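Local coordinates for rifamycin polyketide synthase (PDB 4LN9), which probably catalyses the dehydration of a beta-hydroxyacyl polyketide intermediate as the dehydratase domain of the terminal module, at residues Ala175-Leu180 against Ala203-Gly208; Thr181-Val186 against Thr246-Ala251; Trp170-Ala175 against Glu214-Ile219; Pro196-Val201 against Leu238-Leu243; Ser209-Glu214 against Val284-Arg289. All blocks are in the same frame, centred on the assembly; numbering follows the deposited sequence.

Contact 1. Residues Ala175-Leu180 against Ala203-Gly208; sequences AKPVDL and AVWRRG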
# COMPACT_ATOMS: atom_id res chain seq x y z
N ALA A 175 28.89 -33.59 24.29
CA ALA A 175 28.10 -32.44 24.74
C ALA A 175 27.42 -32.77 26.06
O ALA A 175 26.73 -33.79 26.17
CB ALA A 175 27.07 -32.05 23.69
N LYS A 176 27.63 -31.92 27.06
CA LYS A 176 27.09 -32.17 28.39
C LYS A 176 25.73 -31.51 28.54
O LYS A 176 25.57 -30.34 28.22
CB LYS A 176 28.05 -31.63 29.46
CG LYS A 176 29.51 -31.90 29.16
CD LYS A 176 30.20 -32.56 30.35
CE LYS A 176 31.17 -33.64 29.90
NZ LYS A 176 30.47 -34.78 29.24
N PRO A 177 24.73 -32.28 29.02
CA PRO A 177 23.38 -31.75 29.16
C PRO A 177 23.28 -30.74 30.30
O PRO A 177 23.99 -30.87 31.30
CB PRO A 177 22.55 -33.00 29.49
CG PRO A 177 23.53 -33.96 30.09
CD PRO A 177 24.82 -33.70 29.38
N VAL A 178 22.52 -29.68 30.07
CA VAL A 178 22.34 -28.63 31.07
C VAL A 178 20.99 -28.79 31.75
O VAL A 178 19.99 -29.07 31.08
CB VAL A 178 22.42 -27.24 30.42
CG1 VAL A 178 22.24 -26.15 31.46
CG2 VAL A 178 23.73 -27.07 29.67
N ASP A 179 20.98 -28.79 33.08
CA ASP A 179 19.73 -28.83 33.83
C ASP A 179 18.99 -27.50 33.70
O ASP A 179 19.55 -26.46 34.03
CB ASP A 179 20.01 -29.13 35.31
CG ASP A 179 18.76 -29.58 36.06
OD1 ASP A 179 17.64 -29.32 35.57
OD2 ASP A 179 18.91 -30.19 37.14
N LEU A 180 17.80 -27.53 33.15
CA LEU A 180 17.10 -26.31 32.81
C LEU A 180 16.26 -25.76 33.94
O LEU A 180 15.86 -24.62 33.92
CB LEU A 180 16.25 -26.53 31.59
CG LEU A 180 17.08 -26.74 30.34
CD1 LEU A 180 16.28 -26.63 29.08
CD2 LEU A 180 18.26 -25.79 30.33
N ALA A 203 15.63 -28.83 25.82
CA ALA A 203 16.86 -29.40 26.34
C ALA A 203 18.02 -28.58 25.79
O ALA A 203 17.92 -28.02 24.70
CB ALA A 203 17.00 -30.85 25.92
N VAL A 204 19.10 -28.51 26.56
CA VAL A 204 20.31 -27.84 26.10
C VAL A 204 21.53 -28.69 26.43
O VAL A 204 21.56 -29.35 27.47
CB VAL A 204 20.46 -26.46 26.78
CG1 VAL A 204 21.86 -25.91 26.55
CG2 VAL A 204 19.41 -25.50 26.26
N TRP A 205 22.44 -28.82 25.47
CA TRP A 205 23.76 -29.39 25.76
C TRP A 205 24.82 -28.40 25.41
O TRP A 205 24.67 -27.62 24.47
CB TRP A 205 23.99 -30.67 24.97
CG TRP A 205 22.93 -31.72 25.18
CD1 TRP A 205 23.02 -32.89 25.94
CD2 TRP A 205 21.64 -31.81 24.50
NE1 TRP A 205 21.87 -33.63 25.83
CE2 TRP A 205 21.00 -33.03 24.98
CE3 TRP A 205 20.96 -31.01 23.59
CZ2 TRP A 205 19.74 -33.42 24.56
CZ3 TRP A 205 19.69 -31.40 23.17
CH2 TRP A 205 19.10 -32.59 23.62
N ARG A 206 25.97 -28.52 26.07
CA ARG A 206 27.07 -27.60 25.84
C ARG A 206 28.37 -28.36 25.56
O ARG A 206 28.59 -29.45 26.10
CB ARG A 206 27.25 -26.67 27.04
CG ARG A 206 28.41 -25.69 26.90
CD ARG A 206 28.75 -25.03 28.23
NE ARG A 206 27.58 -24.39 28.83
CZ ARG A 206 26.93 -24.87 29.89
NH1 ARG A 206 27.32 -26.01 30.45
NH2 ARG A 206 25.90 -24.21 30.39
N ARG A 207 29.22 -27.77 24.73
CA ARG A 207 30.46 -28.41 24.30
C ARG A 207 31.48 -27.30 24.03
O ARG A 207 31.11 -26.23 23.55
CB ARG A 207 30.20 -29.22 23.03
CG ARG A 207 31.33 -30.14 22.61
CD ARG A 207 31.36 -30.28 21.10
NE ARG A 207 30.81 -31.56 20.65
CZ ARG A 207 30.49 -31.84 19.39
NH1 ARG A 207 30.59 -30.91 18.45
NH2 ARG A 207 30.07 -33.06 19.07
N GLY A 208 32.71 -27.47 24.52
CA GLY A 208 33.73 -26.43 24.41
C GLY A 208 33.64 -25.41 25.53
O GLY A 208 32.85 -25.57 26.46
O HOH W 1 18.86 -29.93 29.11
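The carbonyl oxygen of Arg206 is approached by two groups of 175-180. Lys176 N donates to Arg206 O at 2.8 Å, and the CA-H of Ala175 makes a weaker contact, with Ala175 CA 3.3 Å from Arg206 O. Arg206 N returns a bond to Lys176 O, also 2.8 Å. Further along, Val178 N donates to Val204 O at 2.8 Å, with the N-H pointing well at the oxygen (167°). Water 1 accepts from Val204 N. This is an antiparallel pairing in a double hotdog domain: the short strand 176-178 lies along strand 201-207 as the outermost strand on this side of the chain. Pro177 and Trp205 form a non-hydrogen-bonded pair and share one face. Trp205 CG lies beside its own backbone N (chi1 -55°), and the five-membered ring then reaches Pro177, whose CB is 3.6 Å from Trp205 CD1. Ala175 CB meets Trp205 CB at 3.6 Å. Val178, Val204 and Arg206 are on the other face. A bend at chi3 (-54°) carries the guanidinium of Arg206 to Val178, whose CG2 sits over one of its faces, 3.7 Å from Arg206 NH2. That nitrogen also has a weak hydrogen bond to Ser249. Val178 CG2 touches Val204 CG1 at 3.8 Å.

Contact 2. Residues Thr181-Val186 against Thr246-Ala251; sequences TGAYDV and TMVSAA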
# COMPACT_ATOMS: atom_id res chain seq x y z
N THR A 181 16.03 -26.63 34.92
CA THR A 181 15.27 -26.32 36.12
C THR A 181 15.59 -24.93 36.64
O THR A 181 16.72 -24.62 37.01
CB THR A 181 15.55 -27.35 37.24
OG1 THR A 181 14.69 -28.48 37.07
CG2 THR A 181 15.30 -26.73 38.60
N GLY A 182 14.56 -24.10 36.66
CA GLY A 182 14.65 -22.75 37.14
C GLY A 182 15.12 -21.68 36.18
O GLY A 182 15.00 -20.51 36.45
N ALA A 183 15.64 -22.09 35.03
CA ALA A 183 16.33 -21.17 34.12
C ALA A 183 15.44 -20.03 33.61
O ALA A 183 15.87 -18.88 33.55
CB ALA A 183 16.96 -21.93 32.97
N TYR A 184 14.23 -20.37 33.17
CA TYR A 184 13.31 -19.37 32.62
C TYR A 184 12.83 -18.38 33.69
O TYR A 184 12.39 -17.28 33.38
CB TYR A 184 12.11 -20.04 31.92
CG TYR A 184 12.31 -20.34 30.44
CD1 TYR A 184 11.99 -21.59 29.92
CD2 TYR A 184 12.71 -19.34 29.55
CE1 TYR A 184 12.16 -21.86 28.57
CE2 TYR A 184 12.88 -19.61 28.20
CZ TYR A 184 12.61 -20.88 27.72
OH TYR A 184 12.78 -21.15 26.38
N ASP A 185 12.96 -18.78 34.96
CA ASP A 185 12.67 -17.88 36.08
C ASP A 185 13.83 -16.92 36.32
O ASP A 185 13.61 -15.74 36.60
CB ASP A 185 12.40 -18.68 37.35
CG ASP A 185 11.01 -19.30 37.38
OD1 ASP A 185 10.15 -18.86 36.58
OD2 ASP A 185 10.77 -20.21 38.19
N VAL A 186 15.05 -17.43 36.22
CA VAL A 186 16.24 -16.62 36.42
C VAL A 186 16.38 -15.57 35.32
O VAL A 186 16.84 -14.45 35.57
CB VAL A 186 17.51 -17.49 36.48
CG1 VAL A 186 18.74 -16.63 36.69
CG2 VAL A 186 17.38 -18.54 37.57
N THR A 246 20.92 -20.08 24.30
CA THR A 246 22.23 -19.68 24.81
C THR A 246 22.11 -18.98 26.17
O THR A 246 22.99 -19.10 27.02
CB THR A 246 22.97 -18.75 23.83
OG1 THR A 246 22.14 -17.63 23.50
CG2 THR A 246 23.34 -19.50 22.56
N MET A 247 21.03 -18.22 26.34
CA MET A 247 20.78 -17.51 27.59
C MET A 247 20.24 -18.47 28.64
O MET A 247 20.69 -18.48 29.78
CB MET A 247 19.77 -16.38 27.37
CG MET A 247 20.35 -15.14 26.71
SD MET A 247 19.07 -14.14 25.93
CE MET A 247 17.82 -14.12 27.21
N VAL A 248 19.24 -19.26 28.25
CA VAL A 248 18.76 -20.35 29.09
C VAL A 248 19.92 -21.21 29.58
O VAL A 248 20.01 -21.53 30.77
CB VAL A 248 17.75 -21.24 28.33
CG1 VAL A 248 17.51 -22.54 29.09
CG2 VAL A 248 16.45 -20.49 28.11
N SER A 249 20.86 -21.51 28.68
CA SER A 249 22.08 -22.21 29.06
C SER A 249 22.83 -21.48 30.17
O SER A 249 23.19 -22.08 31.18
CB SER A 249 22.98 -22.40 27.84
OG SER A 249 24.10 -23.22 28.15
N ALA A 250 23.03 -20.18 29.99
CA ALA A 250 23.79 -19.39 30.95
C ALA A 250 23.04 -19.23 32.27
O ALA A 250 23.64 -19.31 33.35
CB ALA A 250 24.14 -18.03 30.37
N ALA A 251 21.72 -19.05 32.19
CA ALA A 251 20.91 -18.83 33.39
C ALA A 251 20.96 -20.00 34.37
O ALA A 251 20.62 -19.86 35.54
CB ALA A 251 19.47 -18.52 33.00
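Val248 and Tyr184 make the CH-pi contact here. Val248 CG2 sits over one face of the phenol ring, 4.1 Å from the centroid of Tyr184 and 29° off the ring normal. It is displaced toward the hydroxyl half, and Tyr184 CE2 is its closest ring atom at 3.7 Å. The other branch of Val248, CG1, is anti to its backbone N (chi1 167°) and faces Ala183. Apolar packing makes up most of the rest. Ala183 CB touches Val248 CG1 at 4.0 Å and Ala251 CB at 4.2 Å. Ala251 CB also meets Val186 CB at 4.1 Å. Small side chains at these places let the backbones come close, with 5.2 Å between Ala183 CA and Ala251 CA. Methyl groups also lie against carbonyl oxygens: Ala251 CB is 3.7 Å from Ala183 O. No hydrogen bond crosses between the segments. The polar end of Tyr184 is held elsewhere, as its OH bonds to His244 NE2 and to Val201 N. Gly182 is the N-cap residue of helix 183-190, and its carbonyl accepts from Val186 N. The start of this helix thus rests on the C-terminal part of helix 236-251, with Leu180 ahead of the helix and Leu187 within it also touching Val248.

Contact 3. Residues Trp170-Ala175 against Glu214-Ile219; sequences WPPPEA and ETFAEI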
# COMPACT_ATOMS: atom_id res chain seq x y z
N TRP A 170 22.95 -37.49 17.72
CA TRP A 170 22.22 -36.54 18.55
C TRP A 170 21.74 -37.17 19.83
O TRP A 170 21.16 -38.25 19.81
CB TRP A 170 21.03 -35.98 17.77
CG TRP A 170 20.38 -34.81 18.44
CD1 TRP A 170 19.27 -34.82 19.29
CD2 TRP A 170 20.78 -33.39 18.36
NE1 TRP A 170 18.98 -33.55 19.72
CE2 TRP A 170 19.85 -32.65 19.21
CE3 TRP A 170 21.80 -32.71 17.72
CZ2 TRP A 170 19.93 -31.28 19.36
CZ3 TRP A 170 21.88 -31.32 17.89
CH2 TRP A 170 20.96 -30.63 18.68
N PRO A 171 21.93 -36.48 20.97
CA PRO A 171 22.72 -35.26 21.16
C PRO A 171 24.17 -35.48 20.75
O PRO A 171 24.63 -36.62 20.69
CB PRO A 171 22.65 -35.00 22.67
CG PRO A 171 21.60 -35.91 23.21
CD PRO A 171 21.51 -37.07 22.26
N PRO A 172 24.91 -34.38 20.50
CA PRO A 172 26.26 -34.58 19.98
C PRO A 172 27.21 -35.19 21.01
O PRO A 172 27.08 -34.91 22.21
CB PRO A 172 26.69 -33.16 19.62
CG PRO A 172 25.42 -32.46 19.28
CD PRO A 172 24.41 -33.02 20.25
N PRO A 173 28.05 -36.14 20.57
CA PRO A 173 29.14 -36.70 21.35
C PRO A 173 29.91 -35.67 22.18
O PRO A 173 30.33 -34.64 21.67
CB PRO A 173 30.04 -37.31 20.28
CG PRO A 173 29.06 -37.80 19.25
CD PRO A 173 27.88 -36.86 19.30
N GLU A 174 30.03 -35.95 23.48
CA GLU A 174 30.78 -35.12 24.41
C GLU A 174 30.12 -33.79 24.75
O GLU A 174 30.72 -32.95 25.42
CB GLU A 174 32.21 -34.88 23.91
CG GLU A 174 33.01 -36.15 23.65
CD GLU A 174 34.50 -35.96 23.88
OE1 GLU A 174 34.91 -34.83 24.21
OE2 GLU A 174 35.24 -36.96 23.78
N ALA A 175 28.89 -33.59 24.29
CA ALA A 175 28.10 -32.44 24.74
C ALA A 175 27.42 -32.77 26.06
O ALA A 175 26.73 -33.79 26.17
CB ALA A 175 27.07 -32.05 23.69
N GLU A 214 30.03 -24.38 21.65
CA GLU A 214 28.81 -24.74 20.91
C GLU A 214 27.66 -24.97 21.88
O GLU A 214 27.82 -25.66 22.89
CB GLU A 214 29.04 -26.02 20.11
CG GLU A 214 30.19 -25.96 19.12
CD GLU A 214 30.49 -27.31 18.50
OE1 GLU A 214 31.10 -28.16 19.18
OE2 GLU A 214 30.09 -27.53 17.33
N THR A 215 26.49 -24.45 21.54
CA THR A 215 25.26 -24.77 22.27
C THR A 215 24.31 -25.57 21.38
O THR A 215 23.98 -25.15 20.28
CB THR A 215 24.54 -23.49 22.74
OG1 THR A 215 25.42 -22.73 23.59
CG2 THR A 215 23.28 -23.84 23.51
N PHE A 216 23.89 -26.74 21.87
CA PHE A 216 22.92 -27.57 21.17
C PHE A 216 21.60 -27.57 21.93
O PHE A 216 21.58 -27.51 23.16
CB PHE A 216 23.45 -29.00 21.04
CG PHE A 216 24.75 -29.09 20.30
CD1 PHE A 216 24.79 -28.91 18.93
CD2 PHE A 216 25.94 -29.26 20.98
CE1 PHE A 216 25.99 -28.95 18.24
CE2 PHE A 216 27.15 -29.33 20.30
CZ PHE A 216 27.17 -29.16 18.93
N ALA A 217 20.48 -27.55 21.21
CA ALA A 217 19.18 -27.53 21.87
C ALA A 217 18.10 -28.20 21.04
O ALA A 217 18.17 -28.24 19.81
CB ALA A 217 18.78 -26.11 22.22
N GLU A 218 17.12 -28.78 21.73
CA GLU A 218 15.85 -29.11 21.11
C GLU A 218 14.81 -28.06 21.46
O GLU A 218 14.70 -27.64 22.61
CB GLU A 218 15.39 -30.51 21.54
CG GLU A 218 16.31 -31.62 21.07
CD GLU A 218 15.77 -33.02 21.35
OE1 GLU A 218 14.53 -33.19 21.40
OE2 GLU A 218 16.58 -33.96 21.39
N ILE A 219 14.15 -27.56 20.43
CA ILE A 219 13.17 -26.50 20.58
C ILE A 219 11.83 -27.02 20.07
O ILE A 219 11.78 -27.68 19.03
CB ILE A 219 13.55 -25.27 19.73
CG1 ILE A 219 15.04 -24.96 19.87
CG2 ILE A 219 12.69 -24.07 20.11
CD1 ILE A 219 15.44 -24.47 21.25
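A type II beta turn from Pro172 to Ala175, just ahead of strand 176-178, brings Pro172 over the ring of Phe216 on strand 214-220. Pro172 CG stands almost directly above the ring centre, 3.4 Å from the centroid of Phe216 and 4° off its normal. This CH-pi contact is close and well centred. Ala175 CB comes to the same ring near Phe216 CD2, at 4.1 Å. The turn is closed by a bond from Ala175 N to Pro172 O. The loop leads into strand 176-178 of the double hotdog fold. Trp170, earlier in the loop, packs further along strand 214-220. Its CH2 meets Phe216 CB at 3.8 Å, and its six-membered ring is nearly perpendicular to the Phe216 ring (89°). The peptide bond between Trp170 and Pro171 is cis. Trp170 NE1 donates to Glu218 OE2 at 3.0 Å. The oxygen lies in the indole plane and is used on its anti side, with the nitrogen 32° out of the carboxylate plane. Ala217 O is at the same indole edge, 3.5 Å from Trp170 CZ2. Pro172 CD covers part of one indole face. Trp170 also meets the ring of Trp205 edge-to-face and makes a cation-pi contact with Arg281.

Contact 4. Residues Pro196-Val201 against Leu238-Leu243; sequences PTFRAV and LLDAAL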
# COMPACT_ATOMS: atom_id res chain seq x y z
N PRO A 196 4.50 -18.43 27.86
CA PRO A 196 4.38 -19.82 27.42
C PRO A 196 4.72 -20.03 25.95
O PRO A 196 5.30 -21.06 25.60
CB PRO A 196 2.91 -20.14 27.67
CG PRO A 196 2.53 -19.26 28.81
CD PRO A 196 3.31 -17.99 28.61
N THR A 197 4.30 -19.12 25.08
CA THR A 197 4.59 -19.25 23.66
C THR A 197 6.09 -19.32 23.39
O THR A 197 6.54 -20.08 22.53
CB THR A 197 3.97 -18.11 22.83
OG1 THR A 197 2.56 -18.06 23.07
CG2 THR A 197 4.21 -18.35 21.35
N PHE A 198 6.87 -18.59 24.18
CA PHE A 198 8.30 -18.46 23.92
C PHE A 198 9.14 -19.43 24.73
O PHE A 198 10.34 -19.56 24.50
CB PHE A 198 8.78 -17.03 24.15
CG PHE A 198 8.38 -16.08 23.05
CD1 PHE A 198 9.31 -15.64 22.13
CD2 PHE A 198 7.06 -15.70 22.91
CE1 PHE A 198 8.94 -14.78 21.11
CE2 PHE A 198 6.68 -14.83 21.90
CZ PHE A 198 7.62 -14.39 20.98
N ARG A 199 8.54 -20.06 25.74
CA ARG A 199 9.28 -21.01 26.55
C ARG A 199 9.39 -22.36 25.84
O ARG A 199 8.69 -23.31 26.18
CB ARG A 199 8.67 -21.14 27.94
CG ARG A 199 8.89 -19.91 28.81
CD ARG A 199 8.58 -20.16 30.27
NE ARG A 199 7.21 -20.63 30.46
CZ ARG A 199 6.20 -19.85 30.86
NH1 ARG A 199 6.41 -18.57 31.13
NH2 ARG A 199 4.98 -20.35 30.96
N ALA A 200 10.18 -22.40 24.77
CA ALA A 200 10.16 -23.53 23.85
C ALA A 200 11.45 -24.34 23.91
O ALA A 200 11.60 -25.32 23.18
CB ALA A 200 9.90 -23.05 22.43
N VAL A 201 12.40 -23.90 24.73
CA VAL A 201 13.65 -24.65 24.88
C VAL A 201 13.42 -25.89 25.73
O VAL A 201 13.01 -25.80 26.89
CB VAL A 201 14.75 -23.78 25.52
CG1 VAL A 201 16.01 -24.60 25.72
CG2 VAL A 201 15.04 -22.57 24.65
N LEU A 238 9.66 -19.76 17.75
CA LEU A 238 10.57 -20.85 17.43
C LEU A 238 11.99 -20.35 17.16
O LEU A 238 12.95 -20.85 17.75
CB LEU A 238 10.06 -21.68 16.25
CG LEU A 238 10.66 -23.08 16.08
CD1 LEU A 238 10.37 -23.95 17.29
CD2 LEU A 238 10.13 -23.74 14.81
N LEU A 239 12.11 -19.30 16.36
CA LEU A 239 13.42 -18.72 16.07
C LEU A 239 14.02 -18.04 17.30
O LEU A 239 15.21 -18.18 17.57
CB LEU A 239 13.34 -17.74 14.90
CG LEU A 239 14.68 -17.19 14.41
CD1 LEU A 239 15.63 -18.34 14.06
CD2 LEU A 239 14.49 -16.27 13.21
N ASP A 240 13.18 -17.36 18.08
CA ASP A 240 13.66 -16.72 19.30
C ASP A 240 14.21 -17.74 20.29
O ASP A 240 15.25 -17.51 20.91
CB ASP A 240 12.56 -15.89 19.97
CG ASP A 240 13.10 -15.01 21.08
OD1 ASP A 240 13.55 -13.89 20.78
OD2 ASP A 240 13.11 -15.46 22.25
N ALA A 241 13.48 -18.83 20.50
CA ALA A 241 13.92 -19.87 21.42
C ALA A 241 15.19 -20.54 20.92
O ALA A 241 16.08 -20.88 21.70
CB ALA A 241 12.82 -20.90 21.63
N ALA A 242 15.29 -20.71 19.60
CA ALA A 242 16.49 -21.28 19.00
C ALA A 242 17.72 -20.51 19.45
O ALA A 242 18.69 -21.09 19.92
CB ALA A 242 16.37 -21.27 17.48
N LEU A 243 17.58 -19.18 19.51
CA LEU A 243 18.70 -18.31 19.86
C LEU A 243 18.83 -18.10 21.37
O LEU A 243 19.95 -18.02 21.89
CB LEU A 243 18.58 -16.97 19.14
CG LEU A 243 18.77 -17.00 17.62
CD1 LEU A 243 18.21 -15.73 16.99
CD2 LEU A 243 20.24 -17.17 17.26
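Asp240 meets Phe198 along most of its length. Asp240 CB is 3.9 Å from Phe198 CD1. Asp240 CG is anti to the backbone N (chi1 -169°) and lies at the edge of the phenyl ring, in its plane, 4.0 Å from Phe198 CD1. At the tip, Asp240 OD2 is 3.8 Å from Phe198 CD1. The carboxylate lies at the ring edge, with the two planes 77° apart. OD2 has its polar partner on the same helix, a hydrogen bond with His244 ND1. Asp240 and His244 fit the D-x-x-x-Q/H sequence of polyketide synthase dehydratases. The aspartate of that sequence is paired in the family with a histidine of the other hotdog. The ring of Phe198 also meets that of His70, which is consistent with an active-site setting.

The next helix residue, Ala241, supplies the apolar part. Ala200 CB meets Ala241 CB at 3.7 Å, and Phe198 O lies 4.0 Å from Ala241 CB. Val201 CG2 reaches Ala241 O at 3.6 Å. Arg199 is the centre of an inverse gamma turn, with a weak bond from Ala200 N to Phe198 O; Phe198 and Ala200, on either side of it in the chain, both touch the helix. No hydrogen bond joins the two segments. The contact is buried: the loop between strands 192-194 and 201-207 lies against helix 236-251, and Ile219 of strand 214-220 touches Ala200, Val201, Leu238 and Ala241.

Contact 5. Residues Ser209-Glu214 against Val284-Arg289; sequences SGNTTE and VAKPER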
# COMPACT_ATOMS: atom_id res chain seq x y z
N SER A 209 34.46 -24.36 25.47
CA SER A 209 34.59 -23.43 26.60
C SER A 209 34.60 -21.95 26.23
O SER A 209 33.86 -21.15 26.81
CB SER A 209 35.78 -23.80 27.48
OG SER A 209 35.64 -23.24 28.78
N GLY A 210 35.54 -21.55 25.38
CA GLY A 210 35.79 -20.13 25.12
C GLY A 210 34.97 -19.58 23.97
O GLY A 210 33.74 -19.57 24.02
N ASN A 211 35.66 -19.09 22.94
CA ASN A 211 35.02 -18.71 21.69
C ASN A 211 34.73 -19.93 20.83
O ASN A 211 34.22 -19.82 19.72
CB ASN A 211 35.90 -17.71 20.93
CG ASN A 211 35.14 -17.00 19.82
OD1 ASN A 211 35.42 -17.20 18.64
ND2 ASN A 211 34.20 -16.14 20.20
N THR A 212 35.04 -21.11 21.37
CA THR A 212 34.83 -22.36 20.66
C THR A 212 33.61 -23.08 21.23
O THR A 212 33.29 -24.21 20.85
CB THR A 212 36.08 -23.25 20.75
OG1 THR A 212 35.87 -24.47 20.02
CG2 THR A 212 36.40 -23.58 22.20
N THR A 213 32.86 -22.36 22.07
CA THR A 213 31.62 -22.84 22.65
C THR A 213 30.58 -23.17 21.58
O THR A 213 30.24 -22.33 20.74
CB THR A 213 31.02 -21.79 23.61
OG1 THR A 213 31.84 -21.68 24.78
CG2 THR A 213 29.60 -22.18 24.02
N GLU A 214 30.03 -24.38 21.65
CA GLU A 214 28.81 -24.74 20.91
C GLU A 214 27.66 -24.97 21.88
O GLU A 214 27.82 -25.66 22.89
CB GLU A 214 29.04 -26.02 20.11
CG GLU A 214 30.19 -25.96 19.12
CD GLU A 214 30.49 -27.31 18.50
OE1 GLU A 214 31.10 -28.16 19.18
OE2 GLU A 214 30.09 -27.53 17.33
N VAL A 284 24.14 -23.59 17.99
CA VAL A 284 24.51 -22.18 18.05
C VAL A 284 25.98 -22.01 18.43
O VAL A 284 26.45 -22.63 19.38
CB VAL A 284 23.62 -21.40 19.05
CG1 VAL A 284 24.05 -19.95 19.12
CG2 VAL A 284 22.16 -21.51 18.65
N ALA A 285 26.71 -21.25 17.62
CA ALA A 285 28.14 -21.02 17.86
C ALA A 285 28.53 -19.55 17.77
O ALA A 285 27.72 -18.70 17.41
CB ALA A 285 28.98 -21.87 16.92
N LYS A 286 29.82 -19.28 18.01
CA LYS A 286 30.34 -17.91 17.99
C LYS A 286 31.40 -17.74 16.91
O LYS A 286 32.55 -18.14 17.08
CB LYS A 286 30.96 -17.57 19.35
CG LYS A 286 29.94 -17.21 20.42
CD LYS A 286 30.18 -18.00 21.70
CE LYS A 286 29.22 -17.57 22.80
NZ LYS A 286 29.00 -18.67 23.80
N PRO A 287 31.05 -17.03 15.82
CA PRO A 287 32.06 -16.63 14.84
C PRO A 287 33.03 -15.58 15.39
O PRO A 287 34.20 -15.57 15.03
CB PRO A 287 31.23 -16.05 13.69
CG PRO A 287 29.86 -16.63 13.87
CD PRO A 287 29.68 -16.77 15.35
N GLU A 288 32.51 -14.65 16.19
CA GLU A 288 33.34 -13.68 16.91
C GLU A 288 32.82 -13.59 18.34
O GLU A 288 31.83 -14.22 18.68
CB GLU A 288 33.26 -12.31 16.23
CG GLU A 288 33.36 -12.35 14.71
CD GLU A 288 34.78 -12.56 14.22
OE1 GLU A 288 35.71 -11.98 14.82
OE2 GLU A 288 34.96 -13.29 13.22
N ARG A 289 33.50 -12.82 19.18
CA ARG A 289 33.22 -12.85 20.62
C ARG A 289 31.89 -12.19 20.98
O ARG A 289 31.34 -12.43 22.06
CB ARG A 289 34.37 -12.25 21.43
CG ARG A 289 34.48 -12.82 22.84
CD ARG A 289 35.39 -11.97 23.72
NE ARG A 289 36.76 -12.48 23.74
CZ ARG A 289 37.81 -11.78 24.18
NH1 ARG A 289 37.63 -10.56 24.66
NH2 ARG A 289 39.02 -12.31 24.14
O HOH W 2 31.85 -21.10 19.30
O HOH W 3 27.24 -21.11 21.99
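Lys286 lies alongside Thr213, the two side chains pointing the same way. The ammonium end, Lys286 NZ, passes Thr213 CG2 at 3.6 Å. The threonine CG2 is anti to its backbone N, and OG1 turns back into the type I beta turn that runs from Gly210 and ends at Thr213. There Thr213 OG1 donates to Gly210 O at 2.9 Å. The Asn211 side chain leans on the backbone of 286-289, though the orientation of its amide is doubtful. No direct hydrogen bond between the segments is clear; two waters bridge them. Water 2 donates to Asn211 O at 2.7 Å and accepts from Lys286 N at 3.0 Å. It also donates to Thr213 O. Water 3 donates to Val284 O at 3.1 Å, with a weak link to Thr213 O. Nearer the strands, the CA-H of Glu214 faces a carbonyl, with Glu214 CA 3.5 Å from Val284 O. The carboxylate of Glu214 forms salt bridges with Arg283 and Arg207. The turn of 209-214 joins strands 201-207 and 214-220, and it lies at the surface beside the end of strand 279-285, where the chain turns toward strand 291-297.

In the fold
Contacts 1, 3 and 5 involve the neighbouring strands 176-178, 201-207, 214-220 and 279-285 and the loops beside them. Contacts 1 and 3 have centres about 6 Å apart and share Ala175. Contacts 3 and 5 share Glu214, with centres about 14 Å apart. Arg207 NH1 and Glu214 OE1, 2.9 Å apart, tie contact 1 to both. Contacts 2 and 4 both use helix 236-251, with centres about 12 Å apart, and Tyr184 OH of contact 2 reaches Val201 N of contact 4 at 3.2 Å. Ile219 bridges contacts 3 and 4. Contact 4 holds Asp240 of the probable active site, and contact 2 reaches the same place through Tyr184 and His244; the centre of contact 5 is about 20 Å from that of contact 4.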